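Long-range contact in ApeI dehydratase-like domain-containing protein (Pectobacterium atrosepticum, PDB 3ESI), which is of unknown function but belongs to the ApeI-like hotdog-fold family, which suggests a dehydratase-like role acting on acyl thioesters: residues 1-13 with 20-32. Sequence-based numbering, arbitrary orientation.
Sequences MLPVELVRHDVKK and VELMLQVDPDLFW
Met1 lies across the indole of Trp32, its SD 3.7 Å above the ring plane and displaced toward the rim. That Met-aromatic contact is oblique to the five-membered ring, whereas the same sulfur meets Phe31 at the ring edge. Bends at chi2 (-57°) and chi3 (-87°) fold the thioether back over the indole. The carbonyl of Met1 uses a lone pair to accept Trp32 NE1, the oxygen lying in the indole plane at 3.0 Å from NE1; Trp51 NE1 of helix 45-59 is a second donor to it. Pro3 packs flank to flank with Leu24, CB to CB 4.1 Å. Val4 and Gln25 then form an antiparallel hydrogen-bonded pair, Val4 O accepting Gln25 N at 2.8 Å. Glu5, across from Leu24, reaches along its own strand to a salt bridge with Arg8. At Leu6 the register slips: Met23 O accepts Leu6 N at 2.7 Å and, weakly, Val7 N. The Leu6 side chain leans across Met23, with its CD1 3.5 Å from Met23 CG. Beyond the Val7-Met23 pair, His9 N donates almost straight to Glu21 O at 2.9 Å. The His9 ring runs beside the Glu21 side chain, whose carboxylate is engaged by Arg85. Two residues facing Met23 define a classic beta bulge, here in the N-terminal hairpin, whose strand 4-8 is the outermost of the antiparallel sheet within this chain, as expected of a hotdog-type fold.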
# COMPACT_ATOMS: atom_id res chain seq x y z
N MET A 1 9.06 15.97 0.56
CA MET A 1 9.73 14.62 0.70
C MET A 1 10.60 14.40 1.95
O MET A 1 10.58 13.32 2.53
CB MET A 1 10.54 14.29 -0.56
CG MET A 1 9.69 14.03 -1.80
SD MET A 1 8.47 12.69 -1.60
CE MET A 1 9.53 11.31 -2.05
N LEU A 2 11.36 15.41 2.36
CA LEU A 2 12.21 15.26 3.54
C LEU A 2 11.55 15.80 4.80
O LEU A 2 10.62 16.59 4.74
CB LEU A 2 13.55 15.96 3.35
CG LEU A 2 14.56 15.24 2.45
CD1 LEU A 2 15.86 16.02 2.45
CD2 LEU A 2 14.81 13.84 2.96
N PRO A 3 12.03 15.37 5.97
CA PRO A 3 11.46 15.85 7.22
C PRO A 3 12.04 17.21 7.60
O PRO A 3 13.08 17.61 7.08
CB PRO A 3 11.88 14.77 8.21
CG PRO A 3 13.27 14.43 7.73
CD PRO A 3 13.12 14.40 6.21
N VAL A 4 11.36 17.92 8.50
CA VAL A 4 11.89 19.19 8.97
C VAL A 4 12.90 18.85 10.08
O VAL A 4 12.58 18.09 11.00
CB VAL A 4 10.76 20.10 9.52
CG1 VAL A 4 11.35 21.20 10.38
CG2 VAL A 4 9.99 20.73 8.36
N GLU A 5 14.11 19.38 9.98
CA GLU A 5 15.16 19.12 10.97
C GLU A 5 15.04 20.09 12.14
O GLU A 5 15.28 21.28 12.00
CB GLU A 5 16.54 19.25 10.31
CG GLU A 5 17.66 18.47 10.98
CD GLU A 5 19.00 18.58 10.24
OE1 GLU A 5 19.00 18.44 9.00
OE2 GLU A 5 20.05 18.81 10.90
N LEU A 6 14.64 19.58 13.29
CA LEU A 6 14.47 20.42 14.48
C LEU A 6 15.81 20.72 15.12
O LEU A 6 16.17 21.89 15.29
CB LEU A 6 13.55 19.73 15.48
CG LEU A 6 12.21 19.40 14.83
CD1 LEU A 6 11.26 18.75 15.81
CD2 LEU A 6 11.62 20.70 14.28
N VAL A 7 16.55 19.67 15.47
CA VAL A 7 17.85 19.80 16.09
C VAL A 7 18.75 18.69 15.59
O VAL A 7 18.27 17.60 15.31
CB VAL A 7 17.76 19.65 17.63
CG1 VAL A 7 19.13 19.84 18.25
CG2 VAL A 7 16.75 20.63 18.20
N ARG A 8 20.04 18.99 15.45
CA ARG A 8 21.03 18.01 15.03
C ARG A 8 22.14 18.04 16.06
O ARG A 8 22.92 19.00 16.11
CB ARG A 8 21.64 18.32 13.66
CG ARG A 8 22.75 17.33 13.28
CD ARG A 8 23.50 17.69 12.00
NE ARG A 8 22.63 17.69 10.83
CZ ARG A 8 23.02 17.94 9.59
NH1 ARG A 8 24.29 18.22 9.33
NH2 ARG A 8 22.14 17.92 8.60
N HIS A 9 22.23 17.02 16.89
CA HIS A 9 23.28 17.01 17.87
C HIS A 9 24.63 16.78 17.21
O HIS A 9 24.70 16.44 16.02
CB HIS A 9 22.98 15.96 18.93
CG HIS A 9 21.85 16.35 19.83
ND1 HIS A 9 21.23 15.47 20.69
CD2 HIS A 9 21.25 17.55 20.03
CE1 HIS A 9 20.29 16.11 21.37
NE2 HIS A 9 20.28 17.37 20.99
N ASP A 10 25.70 17.03 17.95
CA ASP A 10 27.05 16.86 17.44
C ASP A 10 27.35 15.38 17.39
O ASP A 10 26.75 14.59 18.12
CB ASP A 10 28.09 17.54 18.34
CG ASP A 10 27.88 19.04 18.47
OD1 ASP A 10 27.68 19.72 17.44
OD2 ASP A 10 27.93 19.53 19.62
N VAL A 11 28.29 15.00 16.53
CA VAL A 11 28.67 13.60 16.41
C VAL A 11 29.46 13.14 17.63
O VAL A 11 30.42 13.80 18.05
CB VAL A 11 29.55 13.37 15.16
CG1 VAL A 11 29.93 11.91 15.06
CG2 VAL A 11 28.81 13.84 13.91
N LYS A 12 29.05 12.01 18.19
CA LYS A 12 29.71 11.42 19.35
C LYS A 12 30.62 10.28 18.91
O LYS A 12 30.19 9.13 18.86
CB LYS A 12 28.68 10.85 20.32
CG LYS A 12 27.88 11.89 21.07
CD LYS A 12 26.74 11.25 21.87
CE LYS A 12 27.21 10.10 22.77
NZ LYS A 12 28.23 10.49 23.78
N LYS A 13 31.87 10.59 18.58
CA LYS A 13 32.81 9.55 18.16
C LYS A 13 33.37 8.76 19.34
O LYS A 13 33.74 9.34 20.36
CB LYS A 13 34.00 10.15 17.40
CG LYS A 13 33.70 10.96 16.15
CD LYS A 13 34.96 11.04 15.29
CE LYS A 13 34.87 12.08 14.19
NZ LYS A 13 35.14 13.44 14.71
N VAL A 20 24.85 10.16 15.86
CA VAL A 20 24.25 11.45 15.61
C VAL A 20 22.78 11.29 15.98
O VAL A 20 22.15 10.28 15.66
CB VAL A 20 24.38 11.89 14.13
CG1 VAL A 20 23.58 10.97 13.21
CG2 VAL A 20 23.92 13.33 13.99
N GLU A 21 22.26 12.27 16.69
CA GLU A 21 20.88 12.24 17.10
C GLU A 21 20.16 13.42 16.49
O GLU A 21 20.64 14.56 16.60
CB GLU A 21 20.77 12.31 18.62
CG GLU A 21 19.34 12.21 19.11
CD GLU A 21 19.26 12.09 20.61
OE1 GLU A 21 20.14 11.42 21.20
OE2 GLU A 21 18.31 12.64 21.20
N LEU A 22 19.05 13.17 15.83
CA LEU A 22 18.29 14.25 15.24
C LEU A 22 16.89 14.30 15.78
O LEU A 22 16.33 13.29 16.19
CB LEU A 22 18.21 14.10 13.72
CG LEU A 22 19.48 14.35 12.91
CD1 LEU A 22 20.48 13.24 13.17
CD2 LEU A 22 19.12 14.40 11.44
N MET A 23 16.32 15.50 15.82
CA MET A 23 14.94 15.65 16.24
C MET A 23 14.33 16.08 14.92
O MET A 23 14.79 17.04 14.31
CB MET A 23 14.78 16.73 17.31
CG MET A 23 13.37 16.81 17.89
SD MET A 23 13.22 17.87 19.37
CE MET A 23 13.79 16.66 20.66
N LEU A 24 13.33 15.34 14.45
CA LEU A 24 12.70 15.64 13.17
C LEU A 24 11.20 15.83 13.30
O LEU A 24 10.55 15.28 14.20
CB LEU A 24 12.98 14.50 12.17
CG LEU A 24 14.40 13.94 12.16
CD1 LEU A 24 14.46 12.70 11.29
CD2 LEU A 24 15.36 14.98 11.65
N GLN A 25 10.63 16.61 12.39
CA GLN A 25 9.20 16.84 12.42
C GLN A 25 8.64 16.30 11.12
O GLN A 25 9.14 16.63 10.03
CB GLN A 25 8.90 18.34 12.55
CG GLN A 25 7.42 18.72 12.51
CD GLN A 25 6.62 18.24 13.72
OE1 GLN A 25 7.18 17.92 14.78
NE2 GLN A 25 5.29 18.22 13.58
N VAL A 26 7.63 15.44 11.24
CA VAL A 26 6.99 14.85 10.09
C VAL A 26 5.91 15.82 9.60
O VAL A 26 4.80 15.86 10.13
CB VAL A 26 6.36 13.50 10.45
CG1 VAL A 26 5.60 12.94 9.25
CG2 VAL A 26 7.44 12.55 10.90
N ASP A 27 6.27 16.59 8.59
CA ASP A 27 5.40 17.59 8.01
C ASP A 27 4.14 17.05 7.32
O ASP A 27 4.23 16.27 6.37
CB ASP A 27 6.21 18.40 7.01
CG ASP A 27 5.58 19.73 6.69
OD1 ASP A 27 6.09 20.41 5.77
OD2 ASP A 27 4.59 20.10 7.36
N PRO A 28 2.95 17.47 7.78
CA PRO A 28 1.65 17.05 7.24
C PRO A 28 1.52 17.32 5.75
O PRO A 28 0.66 16.76 5.10
CB PRO A 28 0.66 17.90 8.03
CG PRO A 28 1.36 18.10 9.35
CD PRO A 28 2.77 18.39 8.91
N ASP A 29 2.37 18.19 5.21
CA ASP A 29 2.31 18.52 3.79
C ASP A 29 3.22 17.70 2.89
O ASP A 29 3.34 18.00 1.70
CB ASP A 29 2.61 20.01 3.58
CG ASP A 29 1.62 20.91 4.30
OD1 ASP A 29 0.39 20.66 4.19
OD2 ASP A 29 2.06 21.88 4.97
N LEU A 30 3.85 16.67 3.44
CA LEU A 30 4.73 15.81 2.65
C LEU A 30 3.91 14.99 1.65
O LEU A 30 2.81 14.53 1.96
CB LEU A 30 5.51 14.87 3.57
CG LEU A 30 6.34 15.58 4.63
CD1 LEU A 30 6.82 14.56 5.64
CD2 LEU A 30 7.50 16.33 4.00
N PHE A 31 4.46 14.80 0.46
CA PHE A 31 3.77 14.04 -0.58
C PHE A 31 3.37 12.65 -0.09
O PHE A 31 2.44 12.03 -0.61
CB PHE A 31 4.65 13.92 -1.84
CG PHE A 31 4.83 15.23 -2.56
CD1 PHE A 31 3.73 16.04 -2.83
CD2 PHE A 31 6.08 15.63 -2.98
CE1 PHE A 31 3.88 17.26 -3.52
CE2 PHE A 31 6.25 16.84 -3.67
CZ PHE A 31 5.14 17.66 -3.94
N TRP A 32 4.08 12.17 0.93
CA TRP A 32 3.82 10.86 1.52
C TRP A 32 2.40 10.78 2.08
O TRP A 32 1.85 9.69 2.25
CB TRP A 32 4.80 10.59 2.67
CG TRP A 32 6.25 10.68 2.28
CD1 TRP A 32 7.12 11.68 2.57
CD2 TRP A 32 6.98 9.71 1.53
NE1 TRP A 32 8.36 11.40 2.05
CE2 TRP A 32 8.30 10.19 1.40
CE3 TRP A 32 6.66 8.47 0.95
CZ2 TRP A 32 9.29 9.49 0.71
CZ3 TRP A 32 7.64 7.77 0.28
CH2 TRP A 32 8.95 8.29 0.16